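Local coordinates for protein E3 ubiquitin ligase RavN (Legionella pneumophila, PDB 5MIY) that is an E3 ubiquitin ligase effector of Legionella that promotes attachment of ubiquitin to proteins, probably in the host cell, at residues I25-K30 and K106-S111. Sequence-based numbering, arbitrary orientation.
Sequences IVYLVK and KQFSDS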
loop_
_atom_site.group_PDB
_atom_site.type_symbol
_atom_site.label_atom_id
_atom_site.label_comp_id
_atom_site.label_asym_id
_atom_site.label_seq_id
_atom_site.Cartn_x
_atom_site.Cartn_y
_atom_site.Cartn_z
ATOM N N ILE A 25 6.851 -0.268 -2.082
ATOM C CA ILE A 25 5.644 -0.941 -2.556
ATOM C C ILE A 25 4.471 0.012 -2.376
ATOM O O ILE A 25 4.210 0.487 -1.264
ATOM C CB ILE A 25 5.402 -2.255 -1.796
ATOM C CG1 ILE A 25 6.525 -3.257 -2.072
ATOM C CG2 ILE A 25 4.016 -2.841 -2.126
ATOM C CD1 ILE A 25 6.666 -4.295 -0.959
ATOM N N VAL A 26 3.766 0.304 -3.470
ATOM C CA VAL A 26 2.663 1.253 -3.461
ATOM C C VAL A 26 1.440 0.593 -4.086
ATOM O O VAL A 26 1.550 -0.123 -5.088
ATOM C CB VAL A 26 3.033 2.557 -4.208
ATOM C CG1 VAL A 26 1.903 3.551 -4.102
ATOM C CG2 VAL A 26 4.317 3.152 -3.621
ATOM N N TYR A 27 0.277 0.827 -3.482
ATOM C CA TYR A 27 -0.977 0.274 -3.975
ATOM C C TYR A 27 -2.134 1.085 -3.410
ATOM O O TYR A 27 -1.973 1.851 -2.454
ATOM C CB TYR A 27 -1.132 -1.215 -3.616
ATOM C CG TYR A 27 -0.955 -1.564 -2.138
ATOM C CD1 TYR A 27 -2.023 -1.496 -1.243
ATOM C CD2 TYR A 27 0.282 -1.978 -1.645
ATOM C CE1 TYR A 27 -1.862 -1.822 0.107
ATOM C CE2 TYR A 27 0.451 -2.315 -0.299
ATOM C CZ TYR A 27 -0.614 -2.225 0.575
ATOM O OH TYR A 27 -0.424 -2.552 1.908
ATOM N N LEU A 28 -3.305 0.895 -4.019
ATOM C CA LEU A 28 -4.553 1.508 -3.594
ATOM C C LEU A 28 -5.444 0.473 -2.916
ATOM O O LEU A 28 -5.522 -0.677 -3.359
ATOM C CB LEU A 28 -5.289 2.105 -4.799
ATOM C CG LEU A 28 -6.275 3.237 -4.554
ATOM C CD1 LEU A 28 -5.509 4.535 -4.339
ATOM C CD2 LEU A 28 -7.239 3.361 -5.746
ATOM N N VAL A 29 -6.116 0.880 -1.839
ATOM C CA VAL A 29 -7.182 0.072 -1.264
ATOM C C VAL A 29 -8.451 0.916 -1.213
ATOM O O VAL A 29 -8.411 2.150 -1.224
ATOM C CB VAL A 29 -6.838 -0.488 0.138
ATOM C CG1 VAL A 29 -5.558 -1.333 0.085
ATOM C CG2 VAL A 29 -6.721 0.633 1.162
ATOM N N LYS A 30 -9.588 0.225 -1.181
ATOM C CA LYS A 30 -10.904 0.850 -1.100
ATOM C C LYS A 30 -11.366 0.827 0.351
ATOM O O LYS A 30 -11.376 -0.235 0.978
ATOM C CB LYS A 30 -11.903 0.103 -1.991
ATOM C CG LYS A 30 -13.282 0.755 -2.150
ATOM C CD LYS A 30 -14.063 0.084 -3.285
ATOM C CE LYS A 30 -15.387 0.782 -3.582
ATOM N NZ LYS A 30 -16.007 0.268 -4.836
ATOM N N LYS A 106 -6.089 -7.035 -7.278
ATOM C CA LYS A 106 -5.392 -8.218 -6.800
ATOM C C LYS A 106 -5.790 -8.483 -5.354
ATOM O O LYS A 106 -6.473 -7.681 -4.714
ATOM C CB LYS A 106 -3.880 -8.042 -6.943
ATOM C CG LYS A 106 -3.442 -7.782 -8.367
ATOM C CD LYS A 106 -2.016 -8.227 -8.602
ATOM C CE LYS A 106 -1.819 -8.666 -10.047
ATOM N NZ LYS A 106 -0.840 -9.791 -10.156
ATOM N N GLN A 107 -5.371 -9.637 -4.842
ATOM C CA GLN A 107 -5.713 -10.053 -3.487
ATOM C C GLN A 107 -4.446 -10.433 -2.746
ATOM O O GLN A 107 -3.572 -11.091 -3.314
ATOM C CB GLN A 107 -6.666 -11.243 -3.485
ATOM C CG GLN A 107 -8.015 -10.972 -2.851
ATOM C CD GLN A 107 -8.789 -12.251 -2.591
ATOM O OE1 GLN A 107 -9.329 -12.857 -3.515
ATOM N NE2 GLN A 107 -8.839 -12.672 -1.331
ATOM N N PHE A 108 -4.345 -9.998 -1.491
ATOM C CA PHE A 108 -3.255 -10.465 -0.645
ATOM C C PHE A 108 -3.331 -11.979 -0.526
ATOM O O PHE A 108 -4.418 -12.566 -0.534
ATOM C CB PHE A 108 -3.323 -9.811 0.739
ATOM C CG PHE A 108 -2.837 -8.384 0.759
ATOM C CD1 PHE A 108 -1.485 -8.092 0.887
ATOM C CD2 PHE A 108 -3.735 -7.331 0.643
ATOM C CE1 PHE A 108 -1.039 -6.765 0.900
ATOM C CE2 PHE A 108 -3.298 -6.010 0.657
ATOM C CZ PHE A 108 -1.946 -5.728 0.790
ATOM N N SER A 109 -2.161 -12.610 -0.419
ATOM C CA SER A 109 -2.050 -14.062 -0.394
ATOM C C SER A 109 -2.357 -14.611 0.994
ATOM O O SER A 109 -2.100 -13.961 2.011
ATOM C CB SER A 109 -0.638 -14.485 -0.810
ATOM O OG SER A 109 -0.422 -15.873 -0.641
ATOM N N ASP A 110 -2.894 -15.834 1.027
ATOM C CA ASP A 110 -3.085 -16.588 2.268
ATOM C C ASP A 110 -2.030 -17.668 2.463
ATOM O O ASP A 110 -2.188 -18.537 3.340
ATOM C CB ASP A 110 -4.474 -17.228 2.290
ATOM C CG ASP A 110 -5.580 -16.213 2.483
ATOM O OD1 ASP A 110 -5.444 -15.334 3.362
ATOM O OD2 ASP A 110 -6.587 -16.291 1.745
ATOM N N SER A 111 -0.955 -17.631 1.678
ATOM C CA SER A 111 -0.007 -18.741 1.649
ATOM C C SER A 111 0.764 -18.894 2.961
ATOM O O SER A 111 1.092 -20.023 3.347
ATOM C CB SER A 111 0.969 -18.571 0.485
ATOM O OG SER A 111 1.715 -17.375 0.623
#
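The rings of Tyr-27 and Phe-108 form a T-shaped (edge-to-face) pair: Phe-108 turns its edge toward the face of Tyr-27, offset to the phenol end, with Tyr-27 CE1 in the phenyl plane, while the in-plane edges of the tyrosine ring meet Ile-25 CG2 and Val-29 CG1 of its own strand. Centroids 5.6 Å apart and planes at 78° support this assignment. The pair reaches across strand 58-61, which separates 25-32 from 106-107 in a four-stranded antiparallel sheet. No backbone hydrogen bond joins 25-30 to 106-111; their closest CA atoms, those of Tyr-27 and Lys-106, are 10.0 Å apart, so side chains alone span the gap. Tyr-59 of the middle strand meets both rings, completing a three-ring aromatic cluster in which Tyr-27 and Phe-108 are buried.

Phe-108 follows the end of its short strand, and its CG sits beside the backbone N, opposite the carbonyl carbon (chi1 -77°), which lets the ring reach back toward the sheet. Its leading atom is CZ, 3.8 Å from Tyr-27 CZ. The tyrosine hydroxyl is held by a hydrogen bond to Asp-51, which would restrain the phenol end. Phe-108 CZ lies 3.7 Å from Tyr-27 OH, which sits near the phenyl plane.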